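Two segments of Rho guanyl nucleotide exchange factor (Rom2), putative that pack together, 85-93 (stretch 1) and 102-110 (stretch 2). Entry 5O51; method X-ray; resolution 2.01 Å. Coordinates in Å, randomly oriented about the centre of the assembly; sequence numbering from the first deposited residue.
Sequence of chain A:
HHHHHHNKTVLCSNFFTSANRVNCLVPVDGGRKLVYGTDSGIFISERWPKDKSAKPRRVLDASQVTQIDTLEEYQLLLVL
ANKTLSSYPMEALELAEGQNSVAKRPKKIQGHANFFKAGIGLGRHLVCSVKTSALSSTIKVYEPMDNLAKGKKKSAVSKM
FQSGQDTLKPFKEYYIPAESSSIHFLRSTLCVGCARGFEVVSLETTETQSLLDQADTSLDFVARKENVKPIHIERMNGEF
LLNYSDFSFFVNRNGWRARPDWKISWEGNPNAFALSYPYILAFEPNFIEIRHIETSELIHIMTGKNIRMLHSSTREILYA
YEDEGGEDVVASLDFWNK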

ATOM      1  N   LEU A  85       9.216   1.602  13.288  1.00 45.76           N
ATOM      2  CA  LEU A  85       9.726   1.074  12.038  1.00 43.64           C
ATOM      3  C   LEU A  85      11.082   0.454  12.235  1.00 43.49           C
ATOM      4  O   LEU A  85      11.976   1.098  12.757  1.00 45.17           O
ATOM      5  N   SER A  86      11.253  -0.797  11.791  1.00 45.55           N
ATOM      6  CA  SER A  86      12.506  -1.541  11.975  1.00 42.16           C
ATOM      7  C   SER A  86      12.840  -2.429  10.785  1.00 43.66           C
ATOM      8  O   SER A  86      11.954  -2.899  10.084  1.00 41.70           O
ATOM      9  N   SER A  87      14.107  -2.782  10.660  1.00 39.87           N
ATOM     10  CA  SER A  87      14.530  -3.741   9.691  1.00 42.99           C
ATOM     11  C   SER A  87      14.911  -5.063  10.349  1.00 44.24           C
ATOM     12  O   SER A  87      15.305  -5.122  11.514  1.00 45.16           O
ATOM     13  N   TYR A  88      14.769  -6.145   9.611  1.00 40.34           N
ATOM     14  CA  TYR A  88      15.334  -7.435  10.006  1.00 38.83           C
ATOM     15  C   TYR A  88      16.044  -8.011   8.781  1.00 43.23           C
ATOM     16  O   TYR A  88      15.577  -7.837   7.648  1.00 46.51           O
ATOM     17  N   PRO A  89      17.111  -8.777   8.983  1.00 46.17           N
ATOM     18  CA  PRO A  89      17.580  -9.471   7.789  1.00 45.77           C
ATOM     19  C   PRO A  89      16.610 -10.591   7.367  1.00 43.09           C
ATOM     20  O   PRO A  89      15.945 -11.212   8.197  1.00 44.32           O
ATOM     21  N   MET A  90      16.566 -10.844   6.075  1.00 40.82           N
ATOM     22  CA  MET A  90      15.651 -11.861   5.531  1.00 46.48           C
ATOM     23  C   MET A  90      15.900 -13.263   6.030  1.00 45.04           C
ATOM     24  O   MET A  90      14.993 -14.108   6.060  1.00 39.13           O
ATOM     25  N   GLU A  91      17.127 -13.549   6.423  1.00 47.03           N
ATOM     26  CA  GLU A  91      17.371 -14.831   7.079  1.00 47.41           C
ATOM     27  C   GLU A  91      16.554 -15.025   8.384  1.00 45.76           C
ATOM     28  O   GLU A  91      16.264 -16.179   8.730  1.00 46.85           O
ATOM     29  N   ALA A  92      16.102 -13.950   9.062  1.00 38.79           N
ATOM     30  CA  ALA A  92      15.095 -14.099  10.151  1.00 43.70           C
ATOM     31  C   ALA A  92      13.915 -15.036   9.819  1.00 46.43           C
ATOM     32  O   ALA A  92      13.272 -15.609  10.719  1.00 47.27           O
ATOM     33  N   LEU A  93      13.586 -15.138   8.535  1.00 45.75           N
ATOM     34  CA  LEU A  93      12.495 -15.973   8.098  1.00 44.03           C
ATOM     35  C   LEU A  93      12.868 -17.444   7.909  1.00 48.68           C
ATOM     36  O   LEU A  93      11.964 -18.237   7.766  1.00 48.26           O
ATOM     37  N   VAL A 102      20.491 -14.213  16.515  1.00 64.02           N
ATOM     38  CA  VAL A 102      20.740 -12.810  16.216  1.00 67.04           C
ATOM     39  C   VAL A 102      20.044 -12.284  14.918  1.00 63.32           C
ATOM     40  O   VAL A 102      19.756 -11.093  14.833  1.00 62.49           O
ATOM     41  N   ALA A 103      19.760 -13.157  13.946  1.00 57.14           N
ATOM     42  CA  ALA A 103      18.915 -12.805  12.778  1.00 59.98           C
ATOM     43  C   ALA A 103      17.491 -12.284  13.091  1.00 57.26           C
ATOM     44  O   ALA A 103      16.966 -11.455  12.352  1.00 65.93           O
ATOM     45  N   LYS A 104      16.870 -12.744  14.182  1.00 51.36           N
ATOM     46  CA  LYS A 104      15.563 -12.206  14.610  1.00 47.56           C
ATOM     47  C   LYS A 104      15.696 -10.955  15.449  1.00 45.06           C
ATOM     48  O   LYS A 104      14.718 -10.479  15.984  1.00 52.33           O
ATOM     49  N   ARG A 105      16.888 -10.379  15.537  1.00 48.17           N
ATOM     50  CA  ARG A 105      17.032  -9.069  16.261  1.00 62.61           C
ATOM     51  C   ARG A 105      16.604  -7.843  15.421  1.00 50.37           C
ATOM     52  O   ARG A 105      17.051  -7.698  14.295  1.00 49.31           O
ATOM     53  N   PRO A 106      15.726  -6.981  15.950  1.00 48.99           N
ATOM     54  CA  PRO A 106      15.389  -5.811  15.121  1.00 55.72           C
ATOM     55  C   PRO A 106      16.419  -4.727  15.137  1.00 57.95           C
ATOM     56  O   PRO A 106      17.023  -4.515  16.146  1.00 68.24           O
ATOM     57  N   LYS A 107      16.570  -4.029  14.015  1.00 53.72           N
ATOM     58  CA  LYS A 107      17.288  -2.785  13.942  1.00 50.73           C
ATOM     59  C   LYS A 107      16.275  -1.616  13.844  1.00 54.09           C
ATOM     60  O   LYS A 107      15.552  -1.474  12.850  1.00 52.54           O
ATOM     61  N   LYS A 108      16.183  -0.788  14.886  1.00 49.37           N
ATOM     62  CA  LYS A 108      15.336   0.435  14.856  1.00 52.28           C
ATOM     63  C   LYS A 108      15.692   1.421  13.738  1.00 57.38           C
ATOM     64  O   LYS A 108      16.850   1.751  13.548  1.00 54.54           O
ATOM     65  N   ILE A 109      14.715   1.858  12.962  1.00 57.70           N
ATOM     66  CA  ILE A 109      15.008   2.829  11.907  1.00 58.60           C
ATOM     67  C   ILE A 109      14.471   4.163  12.369  1.00 56.65           C
ATOM     68  O   ILE A 109      15.177   5.136  12.347  1.00 62.97           O
ATOM     69  N   GLN A 110      13.224   4.173  12.792  1.00 54.56           N
ATOM     70  CA  GLN A 110      12.594   5.324  13.330  1.00 54.69           C
ATOM     71  C   GLN A 110      11.613   4.905  14.434  1.00 65.75           C
ATOM     72  O   GLN A 110      10.799   3.937  14.269  1.00 53.21           O
TER

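Antiparallel strands joined by backbone hydrogen bonds leave their side chains to fill whatever space the ladder creates, and residues 85-93 and 102-110 illustrate how irregularity shapes that filling. Ser87 and Lys107 form a regular pair, Ser87 N to Lys107 O at 2.9 Å and Lys107 N to Ser87 O at 3.0 Å. At Leu85 the register slips by one: its O accepts from Ile109 N at 2.8 Å and, weakly, from Gln110 N at 3.3 Å. This bulge brings in an extra residue, Ile109, whose CA-CB bond points toward stretch 1.

Apolar packing follows from that geometry. Ile109 (chi1 m, chi2 t) sets its CD1 4.0 Å from CG of Leu85 (t, p) and 4.0 Å from CB of Ser87, so one methyl group covers two residues whose side chains share a face of the sheet. Ser87 (p) also brings its OG to 3.4 Å from CB of Lys107, a contact with the aliphatic base of a chain whose end leads away.

Beyond the ladder, Tyr88 takes rotamer m. Its CA-CB bond runs sideways, yet the ring reaches stretch 2: Pro106 CA lies over one face, CZ approaches Pro106 CB at 3.8 Å, and Lys104 O sits at the ring edge, 3.4 Å from CE2. Farther along, the two 3-10 segments meet through Ala92 and Ala103, whose CA atoms lie 4.8 Å apart. Ala92 CB comes within 3.3 Å of Ala103 O, while Ala103 CB, directed toward stretch 1, meets Glu91 CG at 3.8 Å and Pro89 CG at 4.4 Å.

The side-chain polar link is made by Lys104 (m, t, t, m). Although its CA-CB bond points away, the long chain returns, and NZ donates to Ala92 O at 2.9 Å. Gln110 (t, t), by contrast, directs its amide end away and finds its polar partners outside this interface.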

ATOM      1  CB  LEU A  85       9.773   2.193  10.972  1.00 43.52           C
ATOM      2  CG  LEU A  85      10.266   1.760   9.561  1.00 49.50           C
ATOM      3  CD1 LEU A  85       9.305   0.717   8.939  1.00 47.79           C
ATOM      4  CD2 LEU A  85      10.413   2.964   8.623  1.00 46.91           C
ATOM      5  CB  SER A  86      12.474  -2.499  13.226  1.00 47.85           C
ATOM      6  OG  SER A  86      11.823  -1.988  14.391  1.00 47.08           O
ATOM      7  CB  SER A  87      15.712  -3.191   8.913  1.00 45.90           C
ATOM      8  OG  SER A  87      16.895  -3.305   9.692  1.00 50.66           O
ATOM      9  CB  TYR A  88      14.252  -8.416  10.387  1.00 37.76           C
ATOM     10  CG  TYR A  88      13.438  -8.117  11.583  1.00 35.56           C
ATOM     11  CD1 TYR A  88      12.413  -7.195  11.524  1.00 37.83           C
ATOM     12  CD2 TYR A  88      13.627  -8.831  12.796  1.00 41.56           C
ATOM     13  CE1 TYR A  88      11.597  -6.955  12.610  1.00 34.16           C
ATOM     14  CE2 TYR A  88      12.862  -8.536  13.926  1.00 39.57           C
ATOM     15  CZ  TYR A  88      11.852  -7.584  13.793  1.00 38.81           C
ATOM     16  OH  TYR A  88      11.041  -7.277  14.830  1.00 45.12           O
ATOM     17  CB  PRO A  89      18.952 -10.042   8.215  1.00 48.67           C
ATOM     18  CG  PRO A  89      18.897 -10.172   9.690  1.00 49.05           C
ATOM     19  CD  PRO A  89      17.857  -9.175  10.201  1.00 47.13           C
ATOM     20  CB  MET A  90      15.704 -11.875   3.981  1.00 50.78           C
ATOM     21  CG  MET A  90      14.340 -12.174   3.385  1.00 71.01           C
ATOM     22  SD  MET A  90      13.316 -10.677   3.313  1.00 65.97           S
ATOM     23  CE  MET A  90      13.993 -10.034   1.783  1.00 48.89           C
ATOM     24  CB  GLU A  91      18.876 -15.083   7.269  1.00 57.57           C
ATOM     25  CG  GLU A  91      19.594 -14.043   8.100  1.00 70.85           C
ATOM     26  CD  GLU A  91      21.122 -14.169   8.095  1.00 86.59           C
ATOM     27  OE1 GLU A  91      21.660 -15.215   7.650  1.00 85.13           O
ATOM     28  OE2 GLU A  91      21.780 -13.199   8.567  1.00 82.43           O
ATOM     29  CB  ALA A  92      14.494 -12.742  10.539  1.00 43.21           C
ATOM     30  CB  LEU A  93      11.931 -15.431   6.793  1.00 46.21           C
ATOM     31  CG  LEU A  93      11.424 -13.978   6.861  1.00 43.56           C
ATOM     32  CD1 LEU A  93      11.215 -13.400   5.485  1.00 48.76           C
ATOM     33  CD2 LEU A  93      10.105 -13.844   7.581  1.00 46.78           C
ATOM     34  CB  VAL A 102      22.284 -12.518  16.220  1.00 65.08           C
ATOM     35  CG1 VAL A 102      23.004 -13.269  15.089  1.00 62.51           C
ATOM     36  CG2 VAL A 102      22.544 -11.004  16.178  1.00 66.62           C
ATOM     37  CB  ALA A 103      18.827 -13.987  11.824  1.00 62.78           C
ATOM     38  CB  LYS A 104      14.734 -13.266  15.336  1.00 47.61           C
ATOM     39  CG  LYS A 104      14.539 -14.532  14.480  1.00 44.64           C
ATOM     40  CD  LYS A 104      13.627 -15.511  15.144  1.00 47.10           C
ATOM     41  CE  LYS A 104      13.528 -16.829  14.359  1.00 47.23           C
ATOM     42  NZ  LYS A 104      12.504 -16.650  13.300  1.00 50.39           N
ATOM     43  CB  ARG A 105      18.478  -8.883  16.735  1.00 72.38           C
ATOM     44  CG  ARG A 105      18.616  -7.981  17.968  1.00 89.86           C
ATOM     45  CD  ARG A 105      19.900  -8.297  18.734  1.00 99.94           C
ATOM     46  NE  ARG A 105      19.856  -9.630  19.346  1.00101.12           N
ATOM     47  CZ  ARG A 105      20.855 -10.199  20.019  1.00 94.57           C
ATOM     48  NH1 ARG A 105      22.009  -9.556  20.180  1.00 88.62           N
ATOM     49  NH2 ARG A 105      20.694 -11.420  20.538  1.00 80.95           N
ATOM     50  CB  PRO A 106      14.089  -5.280  15.746  1.00 52.85           C
ATOM     51  CG  PRO A 106      14.113  -5.810  17.146  1.00 55.05           C
ATOM     52  CD  PRO A 106      14.703  -7.194  16.996  1.00 53.75           C
ATOM     53  CB  LYS A 107      18.241  -2.885  12.776  1.00 57.66           C
ATOM     54  CG  LYS A 107      19.298  -1.818  12.725  1.00 68.86           C
ATOM     55  CD  LYS A 107      20.563  -2.335  12.033  1.00 78.54           C
ATOM     56  CE  LYS A 107      21.361  -1.193  11.389  1.00 84.99           C
ATOM     57  NZ  LYS A 107      21.595  -0.018  12.295  1.00 83.50           N
ATOM     58  CB  LYS A 108      15.459   1.165  16.174  1.00 58.47           C
ATOM     59  CG  LYS A 108      14.440   2.259  16.342  1.00 67.69           C
ATOM     60  CD  LYS A 108      14.511   2.780  17.771  1.00 77.13           C
ATOM     61  CE  LYS A 108      13.406   3.774  18.079  1.00 82.68           C
ATOM     62  NZ  LYS A 108      13.661   4.607  19.298  1.00 89.82           N
ATOM     63  CB  ILE A 109      14.420   2.473  10.534  1.00 57.38           C
ATOM     64  CG1 ILE A 109      14.988   1.145  10.030  1.00 56.00           C
ATOM     65  CG2 ILE A 109      14.720   3.587   9.514  1.00 57.81           C
ATOM     66  CD1 ILE A 109      14.048   0.465   9.063  1.00 60.63           C
ATOM     67  CB  GLN A 110      11.840   6.002  12.221  1.00 61.70           C
ATOM     68  CG  GLN A 110      10.954   7.138  12.687  1.00 67.53           C
ATOM     69  CD  GLN A 110      10.722   8.150  11.586  1.00 73.22           C
ATOM     70  OE1 GLN A 110      11.677   8.621  10.952  1.00 92.86           O
ATOM     71  NE2 GLN A 110       9.458   8.515  11.366  1.00 73.03           N
TER